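Local coordinates for neuraminidase (Influenza A virus, PDB 4GDI), which is a neuraminidase-like, calcium-binding beta-propeller that assembles as a tetramer and whose sialic acid-cleaving activity is only presumed, its putative active site having diverged, at residues Thr193-Thr201 and Thr212-Pro223; Gly265-Asp273 and Arg317-Gln325. One frame throughout, in Å; residues are numbered along the deposited sequence.

Interaction 1 (Thr193-Thr201 and Thr212-Pro223); sequences TGINFEYST and TGTNLWNDAKRP. With CA (calcium ion), chain R.
E198 and T214 form an antiparallel hydrogen-bonded pair, and so do T201 and T212. Two backbone bonds join each pair. The register slips by one residue between the pairs, which makes a beta bulge where the chain turns at Y199. Side-chain amides carry the contact beyond the strands. N196 OD1 takes the backbone N of L216 at 2.9 Å, on a lone pair in the carbonyl plane. CG of N196 is anti to its backbone N (chi1 172°), which sends the amide across to the loop. N196 ND2 bonds E198 OE2 at 3.0 Å and also S172 OG, while E198 forms a salt bridge with R146. N218 ND2 reaches G194 O at 3.0 Å, from above the carbonyl plane. N215 OD1 accepts from W217 N, an Asx turn, and also from N218 N, which extends it to an Asx motif. Among apolar contacts, G213 CA sits over one face of the F197 ring, 3.8 Å from its centroid. P223 CG touches F197 CD2 at 3.6 Å. L216 crosses Y199 at about a right angle, with L216 CD1 3.9 Å from Y199 CZ. N215 O and D219 O bind the calcium ion, each at 2.3 Å. This is a propeller-blade hairpin running into a calcium-binding loop.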
ATOM      1  N   THR A 193     -28.368  32.904  22.290  1.00 26.84           N
ATOM      2  CA  THR A 193     -29.596  33.667  22.061  1.00 32.81           C
ATOM      3  C   THR A 193     -29.363  34.791  21.058  1.00 30.81           C
ATOM      4  O   THR A 193     -28.471  35.616  21.227  1.00 34.97           O
ATOM      5  CB  THR A 193     -30.132  34.249  23.389  1.00 48.02           C
ATOM      6  OG1 THR A 193     -30.475  33.174  24.273  1.00 39.84           O
ATOM      7  CG2 THR A 193     -31.363  35.112  23.155  1.00 45.76           C
ATOM      8  N   GLY A 194     -30.151  34.801  19.988  1.00 30.62           N
ATOM      9  CA  GLY A 194     -30.054  35.852  18.990  1.00 29.59           C
ATOM     10  C   GLY A 194     -29.136  35.553  17.819  1.00 28.82           C
ATOM     11  O   GLY A 194     -29.044  36.345  16.880  1.00 32.03           O
ATOM     12  N   ILE A 195     -28.452  34.413  17.854  1.00 27.92           N
ATOM     13  CA  ILE A 195     -27.573  34.046  16.753  1.00 24.30           C
ATOM     14  C   ILE A 195     -27.685  32.563  16.417  1.00 27.03           C
ATOM     15  O   ILE A 195     -28.432  31.834  17.052  1.00 29.53           O
ATOM     16  CB  ILE A 195     -26.081  34.387  17.048  1.00 26.84           C
ATOM     17  CG1 ILE A 195     -25.488  33.423  18.084  1.00 27.03           C
ATOM     18  CG2 ILE A 195     -25.936  35.828  17.501  1.00 32.59           C
ATOM     19  CD1 ILE A 195     -23.958  33.491  18.175  1.00 29.46           C
ATOM     20  N   ASN A 196     -26.915  32.147  15.415  1.00 28.57           N
ATOM     21  CA  ASN A 196     -26.794  30.757  14.993  1.00 25.83           C
ATOM     22  C   ASN A 196     -25.295  30.487  14.838  1.00 24.22           C
ATOM     23  O   ASN A 196     -24.565  31.365  14.382  1.00 22.85           O
ATOM     24  CB  ASN A 196     -27.542  30.564  13.660  1.00 23.53           C
ATOM     25  CG  ASN A 196     -27.311  29.208  13.036  1.00 20.57           C
ATOM     26  OD1 ASN A 196     -26.801  29.105  11.924  1.00 21.67           O
ATOM     27  ND2 ASN A 196     -27.714  28.164  13.730  1.00 20.73           N
ATOM     28  N   PHE A 197     -24.844  29.295  15.218  1.00 24.82           N
ATOM     29  CA  PHE A 197     -23.405  28.988  15.283  1.00 25.75           C
ATOM     30  C   PHE A 197     -23.072  27.590  14.751  1.00 22.66           C
ATOM     31  O   PHE A 197     -22.753  26.680  15.528  1.00 25.71           O
ATOM     32  CB  PHE A 197     -22.914  29.101  16.732  1.00 22.64           C
ATOM     33  CG  PHE A 197     -21.419  29.342  16.855  1.00 29.47           C
ATOM     34  CD1 PHE A 197     -20.514  28.293  16.735  1.00 34.10           C
ATOM     35  CD2 PHE A 197     -20.923  30.629  17.089  1.00 24.91           C
ATOM     36  CE1 PHE A 197     -19.139  28.522  16.841  1.00 35.72           C
ATOM     37  CE2 PHE A 197     -19.555  30.862  17.193  1.00 26.99           C
ATOM     38  CZ  PHE A 197     -18.661  29.809  17.068  1.00 23.63           C
ATOM     39  N   GLU A 198     -23.173  27.423  13.434  1.00 24.83           N
ATOM     40  CA  GLU A 198     -22.922  26.145  12.770  1.00 24.09           C
ATOM     41  C   GLU A 198     -21.477  26.057  12.269  1.00 23.03           C
ATOM     42  O   GLU A 198     -20.779  27.067  12.159  1.00 25.18           O
ATOM     43  CB  GLU A 198     -23.849  25.976  11.555  1.00 24.89           C
ATOM     44  CG  GLU A 198     -25.345  26.150  11.848  1.00 27.02           C
ATOM     45  CD  GLU A 198     -25.939  25.028  12.672  1.00 26.85           C
ATOM     46  OE1 GLU A 198     -25.455  23.875  12.592  1.00 30.65           O
ATOM     47  OE2 GLU A 198     -26.910  25.303  13.404  1.00 27.36           O
ATOM     48  N   TYR A 199     -21.056  24.838  11.940  1.00 21.64           N
ATOM     49  CA  TYR A 199     -19.806  24.604  11.229  1.00 16.81           C
ATOM     50  C   TYR A 199     -18.570  25.134  11.967  1.00 19.17           C
ATOM     51  O   TYR A 199     -17.647  25.660  11.332  1.00 18.77           O
ATOM     52  CB  TYR A 199     -19.842  25.264   9.854  1.00 21.13           C
ATOM     53  CG  TYR A 199     -21.076  25.018   9.025  1.00 24.34           C
ATOM     54  CD1 TYR A 199     -21.844  23.874   9.184  1.00 27.09           C
ATOM     55  CD2 TYR A 199     -21.464  25.941   8.053  1.00 32.96           C
ATOM     56  CE1 TYR A 199     -22.966  23.651   8.385  1.00 33.54           C
ATOM     57  CE2 TYR A 199     -22.587  25.735   7.262  1.00 35.71           C
ATOM     58  CZ  TYR A 199     -23.328  24.588   7.430  1.00 31.91           C
ATOM     59  OH  TYR A 199     -24.434  24.390   6.645  1.00 41.06           O
ATOM     60  N   SER A 200     -18.546  25.000  13.290  1.00 17.35           N
ATOM     61  CA  SER A 200     -17.387  25.423  14.063  1.00 22.33           C
ATOM     62  C   SER A 200     -16.119  24.867  13.451  1.00 24.45           C
ATOM     63  O   SER A 200     -16.022  23.665  13.219  1.00 26.55           O
ATOM     64  CB  SER A 200     -17.471  24.907  15.507  1.00 22.58           C
ATOM     65  OG  SER A 200     -18.544  25.498  16.196  1.00 32.95           O
ATOM     66  N   THR A 201     -15.131  25.731  13.238  1.00 18.32           N
ATOM     67  CA  THR A 201     -13.795  25.296  12.898  1.00 16.34           C
ATOM     68  C   THR A 201     -12.845  25.947  13.902  1.00 23.02           C
ATOM     69  O   THR A 201     -12.922  27.152  14.172  1.00 22.78           O
ATOM     70  CB  THR A 201     -13.434  25.618  11.424  1.00 22.80           C
ATOM     71  OG1 THR A 201     -12.084  25.236  11.138  1.00 25.17           O
ATOM     72  CG2 THR A 201     -13.593  27.124  11.113  1.00 23.92           C
ATOM     73  N   THR A 212     -14.292  29.496  14.934  1.00 19.40           N
ATOM     74  CA  THR A 212     -15.085  30.401  14.135  1.00 17.69           C
ATOM     75  C   THR A 212     -16.328  29.665  13.714  1.00 21.78           C
ATOM     76  O   THR A 212     -16.257  28.501  13.314  1.00 21.71           O
ATOM     77  CB  THR A 212     -14.378  30.865  12.875  1.00 22.55           C
ATOM     78  OG1 THR A 212     -13.151  31.498  13.224  1.00 24.74           O
ATOM     79  CG2 THR A 212     -15.275  31.889  12.118  1.00 16.21           C
ATOM     80  N   GLY A 213     -17.462  30.341  13.838  1.00 18.95           N
ATOM     81  CA  GLY A 213     -18.743  29.799  13.430  1.00 24.07           C
ATOM     82  C   GLY A 213     -19.246  30.353  12.109  1.00 31.53           C
ATOM     83  O   GLY A 213     -18.635  31.241  11.501  1.00 23.41           O
ATOM     84  N   THR A 214     -20.357  29.791  11.649  1.00 24.55           N
ATOM     85  CA  THR A 214     -21.075  30.309  10.491  1.00 20.95           C
ATOM     86  C   THR A 214     -22.511  30.531  10.938  1.00 24.42           C
ATOM     87  O   THR A 214     -23.159  29.612  11.438  1.00 23.39           O
ATOM     88  CB  THR A 214     -21.024  29.335   9.329  1.00 20.00           C
ATOM     89  OG1 THR A 214     -19.679  29.223   8.855  1.00 22.38           O
ATOM     90  CG2 THR A 214     -21.939  29.813   8.150  1.00 22.31           C
ATOM     91  N   ASN A 215     -22.987  31.765  10.823  1.00 23.24           N
ATOM     92  CA  ASN A 215     -24.358  32.091  11.193  1.00 21.35           C
ATOM     93  C   ASN A 215     -25.243  32.023   9.951  1.00 25.94           C
ATOM     94  O   ASN A 215     -25.152  32.874   9.076  1.00 27.44           O
ATOM     95  CB  ASN A 215     -24.433  33.487  11.828  1.00 20.51           C
ATOM     96  CG  ASN A 215     -25.812  33.812  12.391  1.00 25.17           C
ATOM     97  OD1 ASN A 215     -26.832  33.355  11.877  1.00 25.08           O
ATOM     98  ND2 ASN A 215     -25.841  34.609  13.446  1.00 26.86           N
ATOM     99  N   LEU A 216     -26.096  31.004   9.889  1.00 25.82           N
ATOM    100  CA  LEU A 216     -26.925  30.748   8.709  1.00 25.95           C
ATOM    101  C   LEU A 216     -28.267  31.481   8.773  1.00 28.40           C
ATOM    102  O   LEU A 216     -29.085  31.408   7.850  1.00 32.91           O
ATOM    103  CB  LEU A 216     -27.194  29.245   8.584  1.00 25.49           C
ATOM    104  CG  LEU A 216     -25.989  28.345   8.316  1.00 24.30           C
ATOM    105  CD1 LEU A 216     -26.445  26.886   8.172  1.00 27.91           C
ATOM    106  CD2 LEU A 216     -25.238  28.794   7.078  1.00 26.00           C
ATOM    107  N   TRP A 217     -28.477  32.190   9.873  1.00 27.91           N
ATOM    108  CA  TRP A 217     -29.760  32.799  10.180  1.00 30.58           C
ATOM    109  C   TRP A 217     -29.777  34.290   9.855  1.00 34.61           C
ATOM    110  O   TRP A 217     -30.464  34.720   8.925  1.00 31.13           O
ATOM    111  CB  TRP A 217     -30.060  32.590  11.661  1.00 33.86           C
ATOM    112  CG  TRP A 217     -31.255  33.305  12.153  1.00 37.05           C
ATOM    113  CD1 TRP A 217     -32.268  33.829  11.403  1.00 41.67           C
ATOM    114  CD2 TRP A 217     -31.577  33.585  13.517  1.00 31.09           C
ATOM    115  NE1 TRP A 217     -33.206  34.409  12.217  1.00 37.93           N
ATOM    116  CE2 TRP A 217     -32.804  34.278  13.521  1.00 35.15           C
ATOM    117  CE3 TRP A 217     -30.945  33.319  14.742  1.00 27.24           C
ATOM    118  CZ2 TRP A 217     -33.409  34.715  14.694  1.00 36.80           C
ATOM    119  CZ3 TRP A 217     -31.550  33.743  15.905  1.00 35.07           C
ATOM    120  CH2 TRP A 217     -32.772  34.438  15.876  1.00 34.71           C
ATOM    121  N   ASN A 218     -29.010  35.067  10.616  1.00 25.71           N
ATOM    122  CA  ASN A 218     -29.116  36.518  10.573  1.00 29.10           C
ATOM    123  C   ASN A 218     -27.786  37.259  10.684  1.00 33.95           C
ATOM    124  O   ASN A 218     -27.738  38.328  11.291  1.00 34.93           O
ATOM    125  CB  ASN A 218     -30.004  36.972  11.729  1.00 24.25           C
ATOM    126  CG  ASN A 218     -29.503  36.475  13.067  1.00 35.73           C
ATOM    127  OD1 ASN A 218     -28.428  35.864  13.151  1.00 28.82           O
ATOM    128  ND2 ASN A 218     -30.269  36.729  14.124  1.00 37.28           N
ATOM    129  N   ASP A 219     -26.708  36.717  10.121  1.00 26.55           N
ATOM    130  CA  ASP A 219     -25.423  37.417  10.188  1.00 25.99           C
ATOM    131  C   ASP A 219     -24.504  37.031   9.065  1.00 26.10           C
ATOM    132  O   ASP A 219     -24.361  35.854   8.730  1.00 31.21           O
ATOM    133  CB  ASP A 219     -24.719  37.172  11.535  1.00 25.54           C
ATOM    134  CG  ASP A 219     -23.655  38.223  11.861  1.00 32.56           C
ATOM    135  OD1 ASP A 219     -23.375  39.122  11.033  1.00 28.18           O
ATOM    136  OD2 ASP A 219     -23.071  38.141  12.968  1.00 30.47           O
ATOM    137  N   ALA A 220     -23.845  38.044   8.511  1.00 25.60           N
ATOM    138  CA  ALA A 220     -22.850  37.849   7.478  1.00 23.95           C
ATOM    139  C   ALA A 220     -21.446  38.058   8.054  1.00 23.23           C
ATOM    140  O   ALA A 220     -20.452  37.833   7.374  1.00 24.33           O
ATOM    141  CB  ALA A 220     -23.113  38.810   6.300  1.00 36.14           C
ATOM    142  N   LYS A 221     -21.368  38.501   9.304  1.00 23.96           N
ATOM    143  CA  LYS A 221     -20.111  38.393  10.030  1.00 22.65           C
ATOM    144  C   LYS A 221     -20.088  36.972  10.565  1.00 26.36           C
ATOM    145  O   LYS A 221     -21.133  36.316  10.636  1.00 26.86           O
ATOM    146  CB  LYS A 221     -20.030  39.401  11.181  1.00 25.28           C
ATOM    147  CG  LYS A 221     -19.477  40.767  10.777  1.00 27.22           C
ATOM    148  CD  LYS A 221     -19.643  41.777  11.906  1.00 26.33           C
ATOM    149  CE  LYS A 221     -19.081  43.143  11.511  1.00 32.76           C
ATOM    150  NZ  LYS A 221     -19.108  44.097  12.651  1.00 26.31           N
ATOM    151  N   ARG A 222     -18.908  36.485  10.926  1.00 22.76           N
ATOM    152  CA  ARG A 222     -18.811  35.159  11.544  1.00 18.97           C
ATOM    153  C   ARG A 222     -18.649  35.345  13.034  1.00 24.36           C
ATOM    154  O   ARG A 222     -17.738  36.037  13.467  1.00 22.97           O
ATOM    155  CB  ARG A 222     -17.621  34.392  10.983  1.00 26.38           C
ATOM    156  CG  ARG A 222     -17.695  34.179   9.491  1.00 26.69           C
ATOM    157  CD  ARG A 222     -16.512  33.373   9.006  1.00 26.47           C
ATOM    158  NE  ARG A 222     -16.572  33.074   7.583  1.00 27.06           N
ATOM    159  CZ  ARG A 222     -17.340  32.124   7.052  1.00 25.36           C
ATOM    160  NH1 ARG A 222     -18.133  31.405   7.829  1.00 22.74           N
ATOM    161  NH2 ARG A 222     -17.321  31.901   5.740  1.00 24.24           N
ATOM    162  N   PRO A 223     -19.556  34.758  13.822  1.00 23.95           N
ATOM    163  CA  PRO A 223     -19.387  34.782  15.278  1.00 23.93           C
ATOM    164  C   PRO A 223     -18.173  33.952  15.703  1.00 23.51           C
ATOM    165  O   PRO A 223     -17.794  32.979  15.033  1.00 25.27           O
ATOM    166  CB  PRO A 223     -20.676  34.141  15.795  1.00 26.27           C
ATOM    167  CG  PRO A 223     -21.112  33.237  14.687  1.00 28.10           C
ATOM    168  CD  PRO A 223     -20.685  33.906  13.400  1.00 21.30           C
TER
HETATM  169 CA    CA R 509     -24.680  34.110   7.220  1.00 25.49          CA
HETATM  170  O   HOH W   1     -17.458  28.169  10.342  1.00 20.94           O
HETATM  171  O   HOH W   2     -24.504  35.464   5.220  1.00 26.33           O

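Interaction 2 (Gly265-Asp273 and Arg317-Gln325); sequences GGIQGFILD and RTGRSGFFQ. With CA (calcium ion), chain R; NO3 (nitrate ion), chain B.
Q268 O and S321 N make the single backbone hydrogen bond between these segments, 3.0 Å long. The irregular chain of 265-273 runs beside strand 317-324, an outermost strand of a four-stranded antiparallel blade of the beta-propeller. The touching parts point in directions 32° apart. The donor S321 N lies well above the carbonyl plane of Q268. G269 CA adds a CH contact to S321 O at 3.3 Å. Water 3 bridges Q268 O, G319 O and S321 OG.

Among the side chains, R320 and Q268 cross obliquely, with guanidinium and amide planes 61° apart. Q268 OE1 takes two weak bonds at the edge of the guanidinium, from R320 NH2 and R320 NE. Q268 NE2 turns to P148 O, and R320 NH1 pairs with E342. A bend in the arginine chain (chi3 49°) brings NE to a nitrate ion as well, with NE 2.9 Å from its O1. Q268 N bonds O3 of the same ion. I267 CD1 packs on the G319 backbone, 3.5 Å from its C.

Farther along, F270 CB lies over one face of the F323 ring, 3.8 Å from its centroid. The two rings meet obliquely. I271 O comes to the edge of the F323 ring, 3.3 Å from CZ. L272 CD1 touches CE1 of that ring. Water 4 links F270 N to S321 OG, which it meets at 2.7 Å.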
ATOM      1  N   GLY A 265     -28.250  32.222   5.346  1.00 28.97           N
ATOM      2  CA  GLY A 265     -27.343  31.349   4.621  1.00 27.24           C
ATOM      3  C   GLY A 265     -25.892  31.590   5.023  1.00 29.94           C
ATOM      4  O   GLY A 265     -25.603  32.384   5.921  1.00 28.37           O
ATOM      5  N   GLY A 266     -24.978  30.896   4.357  1.00 24.79           N
ATOM      6  CA  GLY A 266     -23.574  31.029   4.649  1.00 30.15           C
ATOM      7  C   GLY A 266     -22.791  29.775   4.322  1.00 31.18           C
ATOM      8  O   GLY A 266     -23.326  28.794   3.791  1.00 25.85           O
ATOM      9  N   ILE A 267     -21.504  29.814   4.641  1.00 27.60           N
ATOM     10  CA  ILE A 267     -20.597  28.748   4.274  1.00 22.11           C
ATOM     11  C   ILE A 267     -19.469  28.671   5.307  1.00 28.71           C
ATOM     12  O   ILE A 267     -19.021  29.694   5.816  1.00 20.03           O
ATOM     13  CB  ILE A 267     -20.051  28.971   2.855  1.00 21.30           C
ATOM     14  CG1 ILE A 267     -19.369  27.694   2.349  1.00 24.75           C
ATOM     15  CG2 ILE A 267     -19.123  30.174   2.835  1.00 23.86           C
ATOM     16  CD1 ILE A 267     -19.036  27.694   0.872  1.00 33.55           C
ATOM     17  N   GLN A 268     -19.059  27.452   5.659  1.00 20.56           N
ATOM     18  CA  GLN A 268     -17.999  27.260   6.658  1.00 16.27           C
ATOM     19  C   GLN A 268     -16.767  28.083   6.327  1.00 19.52           C
ATOM     20  O   GLN A 268     -16.286  28.077   5.187  1.00 21.73           O
ATOM     21  CB  GLN A 268     -17.615  25.779   6.729  1.00 21.05           C
ATOM     22  CG  GLN A 268     -16.681  25.411   7.885  1.00 16.26           C
ATOM     23  CD  GLN A 268     -16.733  23.917   8.188  1.00 18.11           C
ATOM     24  OE1 GLN A 268     -17.039  23.112   7.312  1.00 22.43           O
ATOM     25  NE2 GLN A 268     -16.453  23.554   9.427  1.00 19.33           N
ATOM     26  N   GLY A 269     -16.253  28.783   7.332  1.00 20.99           N
ATOM     27  CA  GLY A 269     -15.060  29.592   7.183  1.00 19.05           C
ATOM     28  C   GLY A 269     -14.400  29.919   8.517  1.00 24.12           C
ATOM     29  O   GLY A 269     -14.912  29.568   9.574  1.00 18.74           O
ATOM     30  N   PHE A 270     -13.270  30.613   8.458  1.00 23.88           N
ATOM     31  CA  PHE A 270     -12.430  30.814   9.634  1.00 19.67           C
ATOM     32  C   PHE A 270     -11.900  32.241   9.772  1.00 24.02           C
ATOM     33  O   PHE A 270     -11.749  32.956   8.778  1.00 19.91           O
ATOM     34  CB  PHE A 270     -11.236  29.852   9.577  1.00 17.00           C
ATOM     35  CG  PHE A 270     -10.248  30.154   8.470  1.00 16.00           C
ATOM     36  CD1 PHE A 270      -9.210  31.036   8.675  1.00 22.18           C
ATOM     37  CD2 PHE A 270     -10.352  29.535   7.229  1.00 20.71           C
ATOM     38  CE1 PHE A 270      -8.288  31.305   7.666  1.00 19.84           C
ATOM     39  CE2 PHE A 270      -9.433  29.795   6.213  1.00 20.35           C
ATOM     40  CZ  PHE A 270      -8.407  30.687   6.429  1.00 19.54           C
ATOM     41  N   ILE A 271     -11.624  32.616  11.019  1.00 23.68           N
ATOM     42  CA  ILE A 271     -10.909  33.849  11.383  1.00 18.48           C
ATOM     43  C   ILE A 271      -9.828  33.453  12.389  1.00 20.17           C
ATOM     44  O   ILE A 271     -10.134  32.839  13.409  1.00 20.72           O
ATOM     45  CB  ILE A 271     -11.861  34.881  12.042  1.00 18.78           C
ATOM     46  CG1 ILE A 271     -12.885  35.394  11.019  1.00 16.58           C
ATOM     47  CG2 ILE A 271     -11.078  36.037  12.682  1.00 23.43           C
ATOM     48  CD1 ILE A 271     -13.804  36.469  11.546  1.00 22.36           C
ATOM     49  N   LEU A 272      -8.567  33.759  12.099  1.00 23.46           N
ATOM     50  CA  LEU A 272      -7.510  33.542  13.082  1.00 24.04           C
ATOM     51  C   LEU A 272      -7.607  34.614  14.154  1.00 26.53           C
ATOM     52  O   LEU A 272      -7.255  35.770  13.930  1.00 25.40           O
ATOM     53  CB  LEU A 272      -6.131  33.559  12.435  1.00 21.73           C
ATOM     54  CG  LEU A 272      -4.957  33.114  13.313  1.00 27.25           C
ATOM     55  CD1 LEU A 272      -5.132  31.684  13.765  1.00 31.29           C
ATOM     56  CD2 LEU A 272      -3.635  33.257  12.560  1.00 30.04           C
ATOM     57  N   ASP A 273      -8.065  34.195  15.326  1.00 18.87           N
ATOM     58  CA  ASP A 273      -8.462  35.093  16.400  1.00 20.69           C
ATOM     59  C   ASP A 273      -7.281  35.318  17.350  1.00 22.00           C
ATOM     60  O   ASP A 273      -7.277  34.847  18.484  1.00 25.01           O
ATOM     61  CB  ASP A 273      -9.670  34.487  17.118  1.00 26.45           C
ATOM     62  CG  ASP A 273     -10.188  35.348  18.246  1.00 30.12           C
ATOM     63  OD1 ASP A 273      -9.804  36.540  18.349  1.00 27.74           O
ATOM     64  OD2 ASP A 273     -10.998  34.814  19.031  1.00 25.16           O
ATOM     65  N   ARG A 317     -13.167  29.192  -8.278  1.00 32.05           N
ATOM     66  CA  ARG A 317     -14.323  29.083  -7.399  1.00 30.80           C
ATOM     67  C   ARG A 317     -13.907  28.388  -6.106  1.00 23.92           C
ATOM     68  O   ARG A 317     -13.210  27.362  -6.137  1.00 27.20           O
ATOM     69  CB  ARG A 317     -15.444  28.304  -8.066  1.00 38.44           C
ATOM     70  CG  ARG A 317     -16.722  28.281  -7.265  1.00 43.03           C
ATOM     71  CD  ARG A 317     -17.834  27.591  -8.038  1.00 55.03           C
ATOM     72  NE  ARG A 317     -19.020  27.354  -7.216  1.00 56.42           N
ATOM     73  CZ  ARG A 317     -20.098  28.131  -7.193  1.00 64.10           C
ATOM     74  NH1 ARG A 317     -20.172  29.218  -7.954  1.00 80.16           N
ATOM     75  NH2 ARG A 317     -21.114  27.816  -6.404  1.00 63.28           N
ATOM     76  N   THR A 318     -14.305  28.960  -4.974  1.00 25.25           N
ATOM     77  CA  THR A 318     -13.875  28.420  -3.677  1.00 28.94           C
ATOM     78  C   THR A 318     -15.093  28.079  -2.838  1.00 26.78           C
ATOM     79  O   THR A 318     -16.170  28.631  -3.066  1.00 26.60           O
ATOM     80  CB  THR A 318     -12.950  29.411  -2.938  1.00 31.85           C
ATOM     81  OG1 THR A 318     -13.586  30.688  -2.867  1.00 27.92           O
ATOM     82  CG2 THR A 318     -11.625  29.569  -3.687  1.00 29.36           C
ATOM     83  N   GLY A 319     -14.946  27.138  -1.901  1.00 23.90           N
ATOM     84  CA  GLY A 319     -16.038  26.799  -1.012  1.00 26.15           C
ATOM     85  C   GLY A 319     -15.693  26.906   0.472  1.00 26.58           C
ATOM     86  O   GLY A 319     -15.182  27.923   0.938  1.00 24.22           O
ATOM     87  N   ARG A 320     -15.992  25.837   1.206  1.00 25.07           N
ATOM     88  CA  ARG A 320     -15.751  25.755   2.653  1.00 20.06           C
ATOM     89  C   ARG A 320     -14.271  25.928   2.975  1.00 16.20           C
ATOM     90  O   ARG A 320     -13.401  25.598   2.160  1.00 20.87           O
ATOM     91  CB  ARG A 320     -16.230  24.386   3.184  1.00 18.75           C
ATOM     92  CG  ARG A 320     -17.767  24.146   3.054  1.00 21.74           C
ATOM     93  CD  ARG A 320     -18.192  22.697   3.305  1.00 18.43           C
ATOM     94  NE  ARG A 320     -17.621  22.151   4.546  1.00 21.01           N
ATOM     95  CZ  ARG A 320     -16.551  21.363   4.604  1.00 23.32           C
ATOM     96  NH1 ARG A 320     -15.925  20.984   3.496  1.00 21.25           N
ATOM     97  NH2 ARG A 320     -16.109  20.933   5.784  1.00 22.97           N
ATOM     98  N   SER A 321     -13.979  26.429   4.171  1.00 19.70           N
ATOM     99  CA  SER A 321     -12.598  26.465   4.630  1.00 18.17           C
ATOM    100  C   SER A 321     -12.564  26.347   6.154  1.00 18.11           C
ATOM    101  O   SER A 321     -13.545  26.646   6.832  1.00 17.59           O
ATOM    102  CB  SER A 321     -11.914  27.765   4.163  1.00 20.55           C
ATOM    103  OG  SER A 321     -12.597  28.914   4.660  1.00 20.19           O
ATOM    104  N   GLY A 322     -11.431  25.921   6.704  1.00 19.35           N
ATOM    105  CA  GLY A 322     -11.324  25.817   8.154  1.00 16.92           C
ATOM    106  C   GLY A 322      -9.936  25.435   8.586  1.00 18.94           C
ATOM    107  O   GLY A 322      -9.077  25.140   7.749  1.00 22.58           O
ATOM    108  N   PHE A 323      -9.721  25.431   9.898  1.00 17.14           N
ATOM    109  CA  PHE A 323      -8.393  25.228  10.449  1.00 18.95           C
ATOM    110  C   PHE A 323      -7.983  23.774  10.537  1.00 22.69           C
ATOM    111  O   PHE A 323      -8.818  22.887  10.716  1.00 17.04           O
ATOM    112  CB  PHE A 323      -8.338  25.756  11.887  1.00 15.61           C
ATOM    113  CG  PHE A 323      -8.535  27.231  12.010  1.00 18.84           C
ATOM    114  CD1 PHE A 323      -7.595  28.108  11.511  1.00 20.94           C
ATOM    115  CD2 PHE A 323      -9.635  27.733  12.699  1.00 22.58           C
ATOM    116  CE1 PHE A 323      -7.767  29.462  11.648  1.00 20.50           C
ATOM    117  CE2 PHE A 323      -9.811  29.081  12.841  1.00 19.87           C
ATOM    118  CZ  PHE A 323      -8.866  29.948  12.324  1.00 21.41           C
ATOM    119  N   PHE A 324      -6.680  23.540  10.442  1.00 20.42           N
ATOM    120  CA  PHE A 324      -6.085  22.343  11.045  1.00 20.37           C
ATOM    121  C   PHE A 324      -4.700  22.689  11.580  1.00 18.16           C
ATOM    122  O   PHE A 324      -4.092  23.688  11.173  1.00 21.74           O
ATOM    123  CB  PHE A 324      -6.013  21.162  10.073  1.00 21.55           C
ATOM    124  CG  PHE A 324      -4.958  21.299   8.989  1.00 23.31           C
ATOM    125  CD1 PHE A 324      -5.243  21.942   7.797  1.00 21.33           C
ATOM    126  CD2 PHE A 324      -3.706  20.719   9.149  1.00 20.07           C
ATOM    127  CE1 PHE A 324      -4.284  22.029   6.784  1.00 25.40           C
ATOM    128  CE2 PHE A 324      -2.734  20.807   8.155  1.00 24.34           C
ATOM    129  CZ  PHE A 324      -3.026  21.455   6.962  1.00 23.08           C
ATOM    130  N   GLN A 325      -4.220  21.891  12.522  1.00 19.41           N
ATOM    131  CA  GLN A 325      -2.916  22.156  13.126  1.00 21.69           C
ATOM    132  C   GLN A 325      -1.989  20.959  12.966  1.00 25.08           C
ATOM    133  O   GLN A 325      -2.334  19.843  13.360  1.00 22.79           O
ATOM    134  CB  GLN A 325      -3.054  22.494  14.617  1.00 21.79           C
ATOM    135  CG  GLN A 325      -3.721  23.826  14.900  1.00 26.29           C
ATOM    136  CD  GLN A 325      -3.884  24.069  16.391  1.00 22.69           C
ATOM    137  OE1 GLN A 325      -4.675  23.393  17.060  1.00 22.82           O
ATOM    138  NE2 GLN A 325      -3.118  25.001  16.921  1.00 25.50           N
TER
HETATM  139 CA    CA R 509     -24.680  34.110   7.220  1.00 25.49          CA
HETATM  140  N   NO3 B 514     -20.938  23.749   5.121  1.00 53.07           N
HETATM  141  O1  NO3 B 514     -19.961  23.180   5.951  1.00 46.18           O
HETATM  142  O2  NO3 B 514     -22.073  23.000   4.762  1.00 69.53           O
HETATM  143  O3  NO3 B 514     -20.775  25.057   4.651  1.00 26.63           O
HETATM  144  O   HOH W   3     -15.004  29.558   3.208  1.00 20.63           O
HETATM  145  O   HOH W   4     -12.876  31.385   5.737  1.00 19.15           O
HETATM  146  O   HOH W   2     -24.504  35.464   5.220  1.00 26.33           O

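In the fold
Interactions 1 and 2 have centres about 12 Å apart and follow one another along the chain. Interaction 1 lies on the hairpin of strands 200-205 and 208-214. Interaction 2 sets the later loop 265-273 against strand 317-324, which belongs to a different sheet of the propeller. They touch directly: T201 OG1 probably bonds F323 N, and L216 O probably bonds G265 N. R222 NH2 also bonds I267 O. The calcium ion joins them too, since it is bound by N215 and D219 of interaction 1 and by G265 of interaction 2, with water 2 shared. The loop 265-273 thus starts at the calcium site and lies between the two blades, in contact with both.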